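Local coordinates for protein ribokinase (Giardia lamblia, PDB 6WHJ) that probably phosphorylates D-ribose at O-5 with ATP and magnesium, yielding D-ribose 5-phosphate for nucleotide and amino acid synthesis or the pentose phosphate pathway, at residues F63-G69 with P87-V93; I12-N16 with C145-P149; A96-G102 with I113-A119. Residue numbers count along the deposited sequence, not the author numbering.

Contact 1 of 3, residues F63-G69 with P87-V93; sequences FFVGAVG and PNCIKQV
Residues 63-69 and 87-93 run side by side in the same direction. They carry strands 62-69 and 91-93 of a beta-alpha-beta unit, joined by helix 72-84. The axes of strands 67-69 and 91-93 approach to 4.5 Å at 40°. Phe63 and Phe64 both have chi1 t. Gly66 is extended (phi/psi -164/171), and a CB there would clash with Phe64 CZ. Pro87 O accepts from Phe64 N at 3.2 Å, and Pro87 CB meets Phe63 CD1 at 3.7 Å. Asn88 forms an isolated bridge with Phe64 (CA-CA 4.5 Å), and Asn88 CA sits over one face of the Phe63 ring. The p rotamer of Asn88 lets its OD1 accept from Ile90 N at 3.1 Å, an Asx turn. Cys89 N donates to Phe64 O at 3.0 Å. Cys89 SG lies 4.7 Å from the Phe63 ring centroid, an oblique sulfur-aromatic contact. Ile90 places CG1 3.7 Å from Phe64 CD2 and CG2 3.7 Å from Val68 CG2. Lys91, Gln92 and Val93 pair in parallel with Ala67, Val68 and Gly69 (CA-CA 4.8, 5.0 and 4.9 Å). Lys91 N donates to Gly66 O at 3.0 Å, and Lys91 O accepts from Val68 N at 3.0 Å. Gln92 CG, on the same sheet face as Val68, lies 3.5 Å from Val68 CG2. Gln92 NE2 donates to Gly69 O at 3.0 Å and also bonds Asp75. Val93 N donates to Val68 O at 2.8 Å. Backbone bonds thus fix the register at this edge of the PfkB-family sheet, with Ile90 against helix residues Leu78 and Tyr81 and the Phe64 ring against Tyr81.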
ATOM      1  N   PHE B  63      18.609 -16.201  16.364  1.00 28.93           N
ATOM      2  CA  PHE B  63      18.091 -17.219  15.455  1.00 29.07           C
ATOM      3  C   PHE B  63      16.678 -16.806  15.079  1.00 29.49           C
ATOM      4  O   PHE B  63      15.831 -16.627  15.960  1.00 25.44           O
ATOM      5  CB  PHE B  63      18.112 -18.606  16.117  1.00 28.53           C
ATOM      6  CG  PHE B  63      17.845 -19.757  15.168  1.00 30.01           C
ATOM      7  CD1 PHE B  63      18.805 -20.160  14.259  1.00 27.70           C
ATOM      8  CD2 PHE B  63      16.649 -20.456  15.216  1.00 29.40           C
ATOM      9  CE1 PHE B  63      18.564 -21.216  13.398  1.00 27.73           C
ATOM     10  CE2 PHE B  63      16.402 -21.509  14.361  1.00 25.81           C
ATOM     11  CZ  PHE B  63      17.362 -21.889  13.450  1.00 26.96           C
ATOM     12  N   PHE B  64      16.425 -16.612  13.786  1.00 31.61           N
ATOM     13  CA  PHE B  64      15.110 -16.180  13.330  1.00 28.77           C
ATOM     14  C   PHE B  64      14.363 -17.373  12.744  1.00 27.30           C
ATOM     15  O   PHE B  64      14.924 -18.145  11.960  1.00 29.90           O
ATOM     16  CB  PHE B  64      15.212 -15.049  12.305  1.00 26.65           C
ATOM     17  CG  PHE B  64      13.876 -14.632  11.728  1.00 29.15           C
ATOM     18  CD1 PHE B  64      12.835 -14.249  12.569  1.00 24.66           C
ATOM     19  CD2 PHE B  64      13.671 -14.589  10.350  1.00 26.55           C
ATOM     20  CE1 PHE B  64      11.609 -13.871  12.051  1.00 24.37           C
ATOM     21  CE2 PHE B  64      12.442 -14.202   9.828  1.00 24.29           C
ATOM     22  CZ  PHE B  64      11.412 -13.844  10.677  1.00 23.85           C
ATOM     23  N   VAL B  65      13.099 -17.518  13.135  1.00 23.57           N
ATOM     24  CA  VAL B  65      12.227 -18.576  12.650  1.00 25.75           C
ATOM     25  C   VAL B  65      11.036 -17.907  11.987  1.00 23.71           C
ATOM     26  O   VAL B  65      10.273 -17.199  12.656  1.00 26.18           O
ATOM     27  CB  VAL B  65      11.764 -19.498  13.787  1.00 28.20           C
ATOM     28  CG1 VAL B  65      10.917 -20.640  13.226  1.00 28.30           C
ATOM     29  CG2 VAL B  65      12.955 -20.003  14.592  1.00 26.87           C
ATOM     30  N   GLY B  66      10.880 -18.122  10.682  1.00 21.71           N
ATOM     31  CA  GLY B  66       9.797 -17.514   9.927  1.00 25.26           C
ATOM     32  C   GLY B  66       9.608 -18.199   8.593  1.00 24.67           C
ATOM     33  O   GLY B  66      10.421 -19.023   8.176  1.00 28.20           O
ATOM     34  N   ALA B  67       8.523 -17.831   7.911  1.00 25.81           N
ATOM     35  CA  ALA B  67       8.168 -18.406   6.619  1.00 26.25           C
ATOM     36  C   ALA B  67       7.900 -17.296   5.609  1.00 26.55           C
ATOM     37  O   ALA B  67       7.247 -16.296   5.927  1.00 24.49           O
ATOM     38  CB  ALA B  67       6.946 -19.320   6.724  1.00 21.50           C
ATOM     39  N   VAL B  68       8.447 -17.468   4.402  1.00 27.87           N
ATOM     40  CA  VAL B  68       8.288 -16.549   3.283  1.00 25.56           C
ATOM     41  C   VAL B  68       7.944 -17.367   2.040  1.00 30.77           C
ATOM     42  O   VAL B  68       8.065 -18.595   2.017  1.00 30.41           O
ATOM     43  CB  VAL B  68       9.554 -15.703   3.039  1.00 29.92           C
ATOM     44  CG1 VAL B  68       9.900 -14.884   4.281  1.00 23.29           C
ATOM     45  CG2 VAL B  68      10.731 -16.597   2.604  1.00 27.65           C
ATOM     46  N   GLY B  69       7.523 -16.668   0.989  1.00 29.73           N
ATOM     47  CA  GLY B  69       7.117 -17.334  -0.228  1.00 27.37           C
ATOM     48  C   GLY B  69       8.293 -17.728  -1.097  1.00 31.39           C
ATOM     49  O   GLY B  69       9.443 -17.379  -0.846  1.00 31.97           O
ATOM     50  N   PRO B  87      21.947 -16.529  11.929  1.00 33.69           N
ATOM     51  CA  PRO B  87      21.364 -17.836  11.623  1.00 32.52           C
ATOM     52  C   PRO B  87      19.846 -17.784  11.635  1.00 30.18           C
ATOM     53  O   PRO B  87      19.232 -16.999  12.354  1.00 31.44           O
ATOM     54  CB  PRO B  87      21.889 -18.733  12.752  1.00 31.76           C
ATOM     55  CG  PRO B  87      23.086 -18.025  13.290  1.00 31.60           C
ATOM     56  CD  PRO B  87      22.783 -16.565  13.140  1.00 36.18           C
ATOM     57  N   ASN B  88      19.236 -18.657  10.846  1.00 29.60           N
ATOM     58  CA  ASN B  88      17.785 -18.694  10.775  1.00 30.85           C
ATOM     59  C   ASN B  88      17.379 -20.036  10.188  1.00 29.80           C
ATOM     60  O   ASN B  88      18.215 -20.793   9.698  1.00 33.55           O
ATOM     61  CB  ASN B  88      17.242 -17.543   9.928  1.00 30.59           C
ATOM     62  CG  ASN B  88      17.720 -17.616   8.507  1.00 30.09           C
ATOM     63  OD1 ASN B  88      17.168 -18.367   7.701  1.00 29.37           O
ATOM     64  ND2 ASN B  88      18.740 -16.837   8.181  1.00 30.71           N
ATOM     65  N   CYS B  89      16.092 -20.358  10.295  1.00 33.12           N
ATOM     66  CA  CYS B  89      15.511 -21.423   9.475  1.00 36.23           C
ATOM     67  C   CYS B  89      14.271 -20.868   8.759  1.00 33.47           C
ATOM     68  O   CYS B  89      13.155 -21.361   8.903  1.00 34.70           O
ATOM     69  CB  CYS B  89      15.202 -22.689  10.282  1.00 32.44           C
ATOM     70  SG  CYS B  89      14.088 -22.458  11.667  1.00 41.36           S
ATOM     71  N   ILE B  90      14.480 -19.802   7.985  1.00 31.86           N
ATOM     72  CA  ILE B  90      13.421 -19.229   7.158  1.00 31.38           C
ATOM     73  C   ILE B  90      13.011 -20.248   6.102  1.00 32.25           C
ATOM     74  O   ILE B  90      13.784 -20.577   5.193  1.00 32.42           O
ATOM     75  CB  ILE B  90      13.843 -17.899   6.504  1.00 27.81           C
ATOM     76  CG1 ILE B  90      14.281 -16.881   7.558  1.00 28.05           C
ATOM     77  CG2 ILE B  90      12.716 -17.369   5.671  1.00 29.31           C
ATOM     78  CD1 ILE B  90      14.918 -15.642   6.984  1.00 24.73           C
ATOM     79  N   LYS B  91      11.817 -20.805   6.259  1.00 27.01           N
ATOM     80  CA  LYS B  91      11.286 -21.771   5.318  1.00 28.24           C
ATOM     81  C   LYS B  91      10.577 -21.055   4.171  1.00 28.24           C
ATOM     82  O   LYS B  91       9.732 -20.188   4.404  1.00 30.82           O
ATOM     83  CB  LYS B  91      10.331 -22.708   6.049  1.00 30.60           C
ATOM     84  CG  LYS B  91      10.997 -23.615   7.105  1.00 32.34           C
ATOM     85  CD  LYS B  91      12.274 -24.323   6.631  1.00 26.37           C
ATOM     86  CE  LYS B  91      12.952 -25.005   7.825  1.00 35.97           C
ATOM     87  NZ  LYS B  91      14.284 -25.635   7.556  1.00 33.32           N
ATOM     88  N   GLN B  92      10.894 -21.426   2.932  1.00 28.77           N
ATOM     89  CA  GLN B  92      10.206 -20.865   1.774  1.00 30.84           C
ATOM     90  C   GLN B  92       9.078 -21.804   1.350  1.00 28.16           C
ATOM     91  O   GLN B  92       9.327 -22.977   1.063  1.00 35.25           O
ATOM     92  CB  GLN B  92      11.179 -20.622   0.622  1.00 28.34           C
ATOM     93  CG  GLN B  92      12.016 -19.381   0.845  1.00 29.45           C
ATOM     94  CD  GLN B  92      12.843 -18.970  -0.358  1.00 33.70           C
ATOM     95  OE1 GLN B  92      13.906 -19.529  -0.635  1.00 39.63           O
ATOM     96  NE2 GLN B  92      12.349 -17.965  -1.083  1.00 31.06           N
ATOM     97  N   VAL B  93       7.847 -21.284   1.296  1.00 30.94           N
ATOM     98  CA  VAL B  93       6.649 -22.075   1.020  1.00 31.59           C
ATOM     99  C   VAL B  93       5.980 -21.572  -0.255  1.00 31.87           C
ATOM    100  O   VAL B  93       6.119 -20.407  -0.637  1.00 33.43           O
ATOM    101  CB  VAL B  93       5.640 -22.041   2.198  1.00 27.85           C
ATOM    102  CG1 VAL B  93       6.292 -22.523   3.481  1.00 28.83           C
ATOM    103  CG2 VAL B  93       5.084 -20.656   2.382  1.00 31.30           C
TER

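Contact 2 of 3, residues I12-N16 with C145-P149; sequences IGSYN and CEISP. With EDO (1,2-ethanediol), chain F.
A very short hydrogen bond, 2.5 Å from Ser14 OG to Glu146 OE1, joins two loops that lie far apart in sequence. Both loops follow parallel strands, 9-12 and 140-143, of the central sheet of the ribokinase (PfkB-family) fold. They line its predicted sugar site, to which Asn16 and Glu146 are assigned. Neither segment has regular structure where they meet. The closest CA pair is Ser14 with Glu146, 5.6 Å apart. The CA-to-CB bonds of Ser14, Asn16, Glu146 and Ile147 all point toward the opposite segment. Ser14 is a p rotamer. Glu146 has chi1 m and chi2 t, so its side chain is extended and brings the carboxylate to the serine. Glu146 OE1 also accepts from the backbone N of Lys44, another predicted substrate residue. Ile147, with chi1 p, sets CG2 3.9 Å from Gly13 C and gives the contact its apolar part. Its other neighbours include Phe155 of helix 149-165, which Ser148 N-caps. One water lies 2.7 Å from Glu146 O, to which it donates, and reaches Asn16 OD1 weakly at 3.5 Å. Another links Ser14 N and Glu146 N by weak bonds of 3.4 Å each. A 1,2-ethanediol, probably from the crystallisation liquor, occupies the pocket and also bonds Asp18. Asn16 ND2 donates to ethanediol O2 at 3.2 Å, and ethanediol O1 donates to Glu146 OE2 at 2.5 Å.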
ATOM      1  N   ILE B  12      10.463 -16.256  16.876  1.00 25.34           N
ATOM      2  CA  ILE B  12       9.491 -16.928  16.025  1.00 25.49           C
ATOM      3  C   ILE B  12       8.459 -15.882  15.624  1.00 26.28           C
ATOM      4  O   ILE B  12       7.629 -15.483  16.449  1.00 24.34           O
ATOM      5  CB  ILE B  12       8.822 -18.103  16.749  1.00 26.13           C
ATOM      6  CG1 ILE B  12       9.873 -19.015  17.398  1.00 25.30           C
ATOM      7  CG2 ILE B  12       7.982 -18.895  15.780  1.00 22.47           C
ATOM      8  CD1 ILE B  12       9.288 -20.013  18.403  1.00 23.00           C
ATOM      9  N   GLY B  13       8.493 -15.441  14.372  1.00 22.87           N
ATOM     10  CA  GLY B  13       7.546 -14.438  13.949  1.00 22.18           C
ATOM     11  C   GLY B  13       7.608 -14.122  12.470  1.00 25.02           C
ATOM     12  O   GLY B  13       8.085 -14.914  11.657  1.00 26.43           O
ATOM     13  N   SER B  14       7.138 -12.931  12.137  1.00 25.05           N
ATOM     14  CA  SER B  14       6.816 -12.600  10.759  1.00 24.34           C
ATOM     15  C   SER B  14       7.959 -11.902  10.035  1.00 25.23           C
ATOM     16  O   SER B  14       8.810 -11.242  10.646  1.00 26.14           O
ATOM     17  CB  SER B  14       5.584 -11.706  10.724  1.00 23.14           C
ATOM     18  OG  SER B  14       5.867 -10.522  11.444  1.00 27.97           O
ATOM     19  N   TYR B  15       7.962 -12.054   8.714  1.00 20.93           N
ATOM     20  CA  TYR B  15       8.681 -11.158   7.823  1.00 21.61           C
ATOM     21  C   TYR B  15       7.661 -10.556   6.869  1.00 25.42           C
ATOM     22  O   TYR B  15       6.895 -11.286   6.229  1.00 23.86           O
ATOM     23  CB  TYR B  15       9.787 -11.853   7.015  1.00 24.49           C
ATOM     24  CG  TYR B  15      10.319 -10.911   5.950  1.00 24.77           C
ATOM     25  CD1 TYR B  15      11.227  -9.921   6.283  1.00 25.83           C
ATOM     26  CD2 TYR B  15       9.841 -10.944   4.645  1.00 23.54           C
ATOM     27  CE1 TYR B  15      11.684  -9.020   5.350  1.00 24.77           C
ATOM     28  CE2 TYR B  15      10.295 -10.040   3.693  1.00 25.65           C
ATOM     29  CZ  TYR B  15      11.218  -9.075   4.057  1.00 26.69           C
ATOM     30  OH  TYR B  15      11.701  -8.158   3.140  1.00 27.10           O
ATOM     31  N   ASN B  16       7.661  -9.230   6.775  1.00 24.48           N
ATOM     32  CA  ASN B  16       6.845  -8.508   5.815  1.00 24.89           C
ATOM     33  C   ASN B  16       7.745  -7.601   4.989  1.00 26.80           C
ATOM     34  O   ASN B  16       8.623  -6.924   5.533  1.00 24.33           O
ATOM     35  CB  ASN B  16       5.770  -7.653   6.511  1.00 23.74           C
ATOM     36  CG  ASN B  16       4.789  -8.475   7.335  1.00 25.05           C
ATOM     37  OD1 ASN B  16       4.277  -9.493   6.882  1.00 25.82           O
ATOM     38  ND2 ASN B  16       4.530  -8.031   8.555  1.00 26.71           N
ATOM     39  N   CYS B 145       2.622 -10.784  17.252  1.00 25.74           N
ATOM     40  CA  CYS B 145       1.246 -11.056  16.846  1.00 24.41           C
ATOM     41  C   CYS B 145       1.062 -10.913  15.339  1.00 27.49           C
ATOM     42  O   CYS B 145      -0.012 -10.513  14.879  1.00 30.01           O
ATOM     43  CB  CYS B 145       0.278 -10.128  17.576  1.00 25.54           C
ATOM     44  SG  CYS B 145       0.212 -10.352  19.363  1.00 25.63           S
ATOM     45  N   GLU B 146       2.079 -11.263  14.547  1.00 28.55           N
ATOM     46  CA  GLU B 146       2.003 -11.125  13.097  1.00 24.14           C
ATOM     47  C   GLU B 146       2.089 -12.466  12.371  1.00 26.50           C
ATOM     48  O   GLU B 146       2.446 -12.500  11.189  1.00 27.47           O
ATOM     49  CB  GLU B 146       3.080 -10.165  12.594  1.00 25.48           C
ATOM     50  CG  GLU B 146       2.820  -8.701  12.923  1.00 26.06           C
ATOM     51  CD  GLU B 146       3.839  -7.759  12.299  1.00 28.99           C
ATOM     52  OE1 GLU B 146       4.901  -8.242  11.845  1.00 23.50           O
ATOM     53  OE2 GLU B 146       3.583  -6.528  12.280  1.00 33.50           O
ATOM     54  N   ILE B 147       1.805 -13.578  13.059  1.00 26.82           N
ATOM     55  CA  ILE B 147       1.515 -14.846  12.392  1.00 26.85           C
ATOM     56  C   ILE B 147       0.085 -15.234  12.765  1.00 25.46           C
ATOM     57  O   ILE B 147      -0.627 -14.459  13.410  1.00 26.57           O
ATOM     58  CB  ILE B 147       2.524 -15.960  12.750  1.00 27.25           C
ATOM     59  CG1 ILE B 147       2.455 -16.322  14.239  1.00 28.09           C
ATOM     60  CG2 ILE B 147       3.953 -15.548  12.348  1.00 21.61           C
ATOM     61  CD1 ILE B 147       3.240 -17.583  14.608  1.00 20.04           C
ATOM     62  N   SER B 148      -0.346 -16.427  12.380  1.00 27.25           N
ATOM     63  CA  SER B 148      -1.743 -16.792  12.567  1.00 28.94           C
ATOM     64  C   SER B 148      -2.047 -17.110  14.032  1.00 31.27           C
ATOM     65  O   SER B 148      -1.199 -17.650  14.749  1.00 30.33           O
ATOM     66  CB  SER B 148      -2.099 -17.999  11.710  1.00 28.58           C
ATOM     67  OG  SER B 148      -2.061 -19.191  12.483  1.00 33.53           O
ATOM     68  N   PRO B 149      -3.262 -16.778  14.500  1.00 31.00           N
ATOM     69  CA  PRO B 149      -3.618 -17.085  15.898  1.00 29.28           C
ATOM     70  C   PRO B 149      -3.507 -18.559  16.249  1.00 31.71           C
ATOM     71  O   PRO B 149      -2.938 -18.902  17.296  1.00 29.74           O
ATOM     72  CB  PRO B 149      -5.069 -16.586  16.000  1.00 28.68           C
ATOM     73  CG  PRO B 149      -5.179 -15.537  14.955  1.00 28.49           C
ATOM     74  CD  PRO B 149      -4.318 -16.007  13.818  1.00 29.49           C
TER
HETATM   75  C1  EDO F 401       5.390  -4.091  11.109  1.00 33.01           C
HETATM   76  O1  EDO F 401       3.980  -4.354  11.145  1.00 33.32           O
HETATM   77  C2  EDO F 401       5.849  -3.898   9.665  1.00 30.93           C
HETATM   78  O2  EDO F 401       5.229  -4.903   8.853  1.00 30.69           O
HETATM   79  O   HOH W   1       5.346 -12.115  14.849  1.00 26.37           O
HETATM   80  O   HOH W   2       2.007 -10.650   9.229  1.00 25.48           O

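Contact 3 of 3, residues A96-G102 with I113-A119; sequences APTGNAG and IVISEGA
Ala96 lays its CB against the turn at Gly118 and Ala119, 3.4 Å from Gly118 C and 3.4 Å from Ala119 N. Just beyond it, Ala119 N donates to Pro97 O at 2.8 Å. Gly118 has a positive phi of 56°, which favours glycine. A CB here would also clash with Pro97 O. Gly99 faces a similar limit, because a CB on it would clash with Glu117 O. Strand 99-102 runs antiparallel to strand 113-116. Their axes come within 4.6 Å, at 161° between directions. Asn100 and Ser116 form a hydrogen-bonded pair: Asn100 N to Ser116 O is 3.1 Å, and Ser116 N to Asn100 O is 2.9 Å. Ala101 and Ile115 form the non-hydrogen-bonded pair, with CA atoms 4.3 Å apart. Gly102 and Val114 are hydrogen-bonded again, with Gly102 N to Val114 O at 2.9 Å and Val114 N to Gly102 O at 3.2 Å. Ala101 CB lies 4.1 Å from Ile113 CG2 and 4.4 Å from Ile115 CG1. On the other face, Asn100 OD1 comes 3.4 Å from Ser116 CB and bonds Trp21 NE1 of the second subunit. A water donates to Thr98 O at 3.0 Å and hydrogen-bonds Ser116 OG at 3.2 Å. Residues 113-115 pair in parallel with a strand of the second subunit, so the sheet continues across the dimer. The pairing is that of a beta hairpin in the four-stranded lid of a PfkB-family kinase, with Ile115 beside the predicted sugar-site residue Glu146.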
ATOM      1  N   ALA B  96       1.499 -19.390  -0.150  1.00 30.07           N
ATOM      2  CA  ALA B  96       1.233 -17.968  -0.204  1.00 31.66           C
ATOM      3  C   ALA B  96       2.464 -17.225  -0.713  1.00 31.66           C
ATOM      4  O   ALA B  96       3.567 -17.781  -0.737  1.00 30.63           O
ATOM      5  CB  ALA B  96       0.843 -17.442   1.186  1.00 34.21           C
ATOM      6  N   PRO B  97       2.305 -15.977  -1.155  1.00 30.14           N
ATOM      7  CA  PRO B  97       3.471 -15.110  -1.374  1.00 30.65           C
ATOM      8  C   PRO B  97       4.058 -14.650  -0.044  1.00 29.85           C
ATOM      9  O   PRO B  97       3.447 -14.782   1.018  1.00 29.25           O
ATOM     10  CB  PRO B  97       2.899 -13.926  -2.159  1.00 23.33           C
ATOM     11  CG  PRO B  97       1.480 -13.869  -1.735  1.00 25.15           C
ATOM     12  CD  PRO B  97       1.055 -15.309  -1.566  1.00 24.20           C
ATOM     13  N   THR B  98       5.273 -14.109  -0.114  1.00 27.35           N
ATOM     14  CA  THR B  98       5.867 -13.453   1.045  1.00 27.23           C
ATOM     15  C   THR B  98       4.930 -12.367   1.569  1.00 26.61           C
ATOM     16  O   THR B  98       4.265 -11.674   0.796  1.00 27.66           O
ATOM     17  CB  THR B  98       7.225 -12.854   0.666  1.00 28.38           C
ATOM     18  OG1 THR B  98       8.135 -13.908   0.335  1.00 30.58           O
ATOM     19  CG2 THR B  98       7.811 -12.027   1.817  1.00 26.56           C
ATOM     20  N   GLY B  99       4.829 -12.264   2.892  1.00 25.63           N
ATOM     21  CA  GLY B  99       3.976 -11.248   3.480  1.00 25.25           C
ATOM     22  C   GLY B  99       4.432  -9.845   3.127  1.00 27.82           C
ATOM     23  O   GLY B  99       5.613  -9.596   2.864  1.00 27.35           O
ATOM     24  N   ASN B 100       3.476  -8.919   3.091  1.00 21.92           N
ATOM     25  CA  ASN B 100       3.806  -7.516   2.889  1.00 23.01           C
ATOM     26  C   ASN B 100       2.899  -6.635   3.739  1.00 24.30           C
ATOM     27  O   ASN B 100       1.959  -7.100   4.393  1.00 23.42           O
ATOM     28  CB  ASN B 100       3.740  -7.071   1.416  1.00 22.18           C
ATOM     29  CG  ASN B 100       2.360  -7.220   0.788  1.00 23.80           C
ATOM     30  OD1 ASN B 100       1.330  -7.029   1.432  1.00 23.87           O
ATOM     31  ND2 ASN B 100       2.346  -7.445  -0.516  1.00 28.19           N
ATOM     32  N   ALA B 101       3.212  -5.344   3.722  1.00 24.66           N
ATOM     33  CA  ALA B 101       2.412  -4.311   4.362  1.00 24.52           C
ATOM     34  C   ALA B 101       2.334  -3.105   3.434  1.00 26.57           C
ATOM     35  O   ALA B 101       3.362  -2.658   2.905  1.00 27.26           O
ATOM     36  CB  ALA B 101       3.021  -3.903   5.712  1.00 21.87           C
ATOM     37  N   GLY B 102       1.126  -2.572   3.259  1.00 23.99           N
ATOM     38  CA  GLY B 102       0.920  -1.339   2.531  1.00 23.10           C
ATOM     39  C   GLY B 102       0.745  -0.211   3.524  1.00 24.75           C
ATOM     40  O   GLY B 102      -0.221  -0.188   4.287  1.00 26.94           O
ATOM     41  N   ILE B 113      -1.315   1.082   8.430  1.00 27.39           N
ATOM     42  CA  ILE B 113      -0.653  -0.160   8.054  1.00 27.88           C
ATOM     43  C   ILE B 113      -1.713  -1.213   7.790  1.00 28.52           C
ATOM     44  O   ILE B 113      -2.573  -1.466   8.642  1.00 31.03           O
ATOM     45  CB  ILE B 113       0.323  -0.650   9.139  1.00 30.76           C
ATOM     46  CG1 ILE B 113       1.339   0.441   9.468  1.00 31.71           C
ATOM     47  CG2 ILE B 113       1.049  -1.890   8.665  1.00 25.29           C
ATOM     48  CD1 ILE B 113       2.341   0.035  10.505  1.00 24.18           C
ATOM     49  N   VAL B 114      -1.642  -1.830   6.614  1.00 26.47           N
ATOM     50  CA  VAL B 114      -2.440  -3.000   6.275  1.00 28.03           C
ATOM     51  C   VAL B 114      -1.471  -4.130   5.963  1.00 26.66           C
ATOM     52  O   VAL B 114      -0.645  -4.012   5.047  1.00 21.95           O
ATOM     53  CB  VAL B 114      -3.376  -2.751   5.084  1.00 24.51           C
ATOM     54  CG1 VAL B 114      -4.174  -4.016   4.801  1.00 27.84           C
ATOM     55  CG2 VAL B 114      -4.295  -1.595   5.354  1.00 24.28           C
ATOM     56  N   ILE B 115      -1.568  -5.215   6.721  1.00 29.56           N
ATOM     57  CA  ILE B 115      -0.704  -6.375   6.549  1.00 26.74           C
ATOM     58  C   ILE B 115      -1.446  -7.438   5.749  1.00 27.06           C
ATOM     59  O   ILE B 115      -2.597  -7.777   6.059  1.00 28.10           O
ATOM     60  CB  ILE B 115      -0.257  -6.934   7.909  1.00 24.35           C
ATOM     61  CG1 ILE B 115       0.455  -5.842   8.713  1.00 26.56           C
ATOM     62  CG2 ILE B 115       0.621  -8.136   7.717  1.00 27.24           C
ATOM     63  CD1 ILE B 115       0.943  -6.294  10.071  1.00 27.95           C
ATOM     64  N   SER B 116      -0.774  -7.986   4.740  1.00 26.44           N
ATOM     65  CA  SER B 116      -1.205  -9.200   4.060  1.00 24.10           C
ATOM     66  C   SER B 116      -0.233 -10.259   4.553  1.00 25.36           C
ATOM     67  O   SER B 116       0.911 -10.326   4.091  1.00 24.91           O
ATOM     68  CB  SER B 116      -1.155  -9.056   2.542  1.00 26.60           C
ATOM     69  OG  SER B 116      -1.563 -10.261   1.894  1.00 29.37           O
ATOM     70  N   GLU B 117      -0.691 -11.072   5.508  1.00 26.11           N
ATOM     71  CA  GLU B 117       0.221 -11.965   6.216  1.00 27.58           C
ATOM     72  C   GLU B 117       0.890 -12.937   5.257  1.00 25.61           C
ATOM     73  O   GLU B 117       2.081 -13.231   5.402  1.00 26.33           O
ATOM     74  CB  GLU B 117      -0.517 -12.679   7.348  1.00 23.86           C
ATOM     75  CG  GLU B 117      -1.467 -13.738   6.929  1.00 27.65           C
ATOM     76  CD  GLU B 117      -1.917 -14.604   8.091  1.00 33.33           C
ATOM     77  OE1 GLU B 117      -1.489 -14.336   9.239  1.00 31.62           O
ATOM     78  OE2 GLU B 117      -2.682 -15.566   7.841  1.00 32.69           O
ATOM     79  N   GLY B 118       0.160 -13.397   4.241  1.00 23.59           N
ATOM     80  CA  GLY B 118       0.767 -14.254   3.232  1.00 25.59           C
ATOM     81  C   GLY B 118       1.411 -15.469   3.868  1.00 25.83           C
ATOM     82  O   GLY B 118       0.806 -16.165   4.693  1.00 25.08           O
ATOM     83  N   ALA B 119       2.677 -15.700   3.517  1.00 24.72           N
ATOM     84  CA  ALA B 119       3.376 -16.895   3.968  1.00 27.96           C
ATOM     85  C   ALA B 119       3.587 -16.923   5.476  1.00 28.43           C
ATOM     86  O   ALA B 119       3.897 -17.990   6.025  1.00 27.68           O
ATOM     87  CB  ALA B 119       4.716 -17.023   3.245  1.00 27.31           C
TER
HETATM   88  O   HOH W   3       1.280 -11.272   0.793  1.00 32.63           O

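How the contacts relate
From the N terminus, strand 9-12 leads into residues 12-16, the first half of contact 2. That contact closes only when the chain reaches 145-149, so its long loop encloses both other contacts. Contact 1 closes first, around helix 72-84. Contact 3 follows in series, as strand 91-93 leads on to strand 99-105 and the hairpin. Contact 1 lies at the edge of the large sheet, contact 2 just past the ends of the adjacent strands 9-12 and 140-143, and contact 3 in the smaller lid sheet. Hydrogen bonds Val65 O to Gly13 N (3.0 Å) and Gly69 N to Thr98 OG1 (2.9 Å) join them, with Glu146 OE2 packing 3.5 Å from Ile115 CD1.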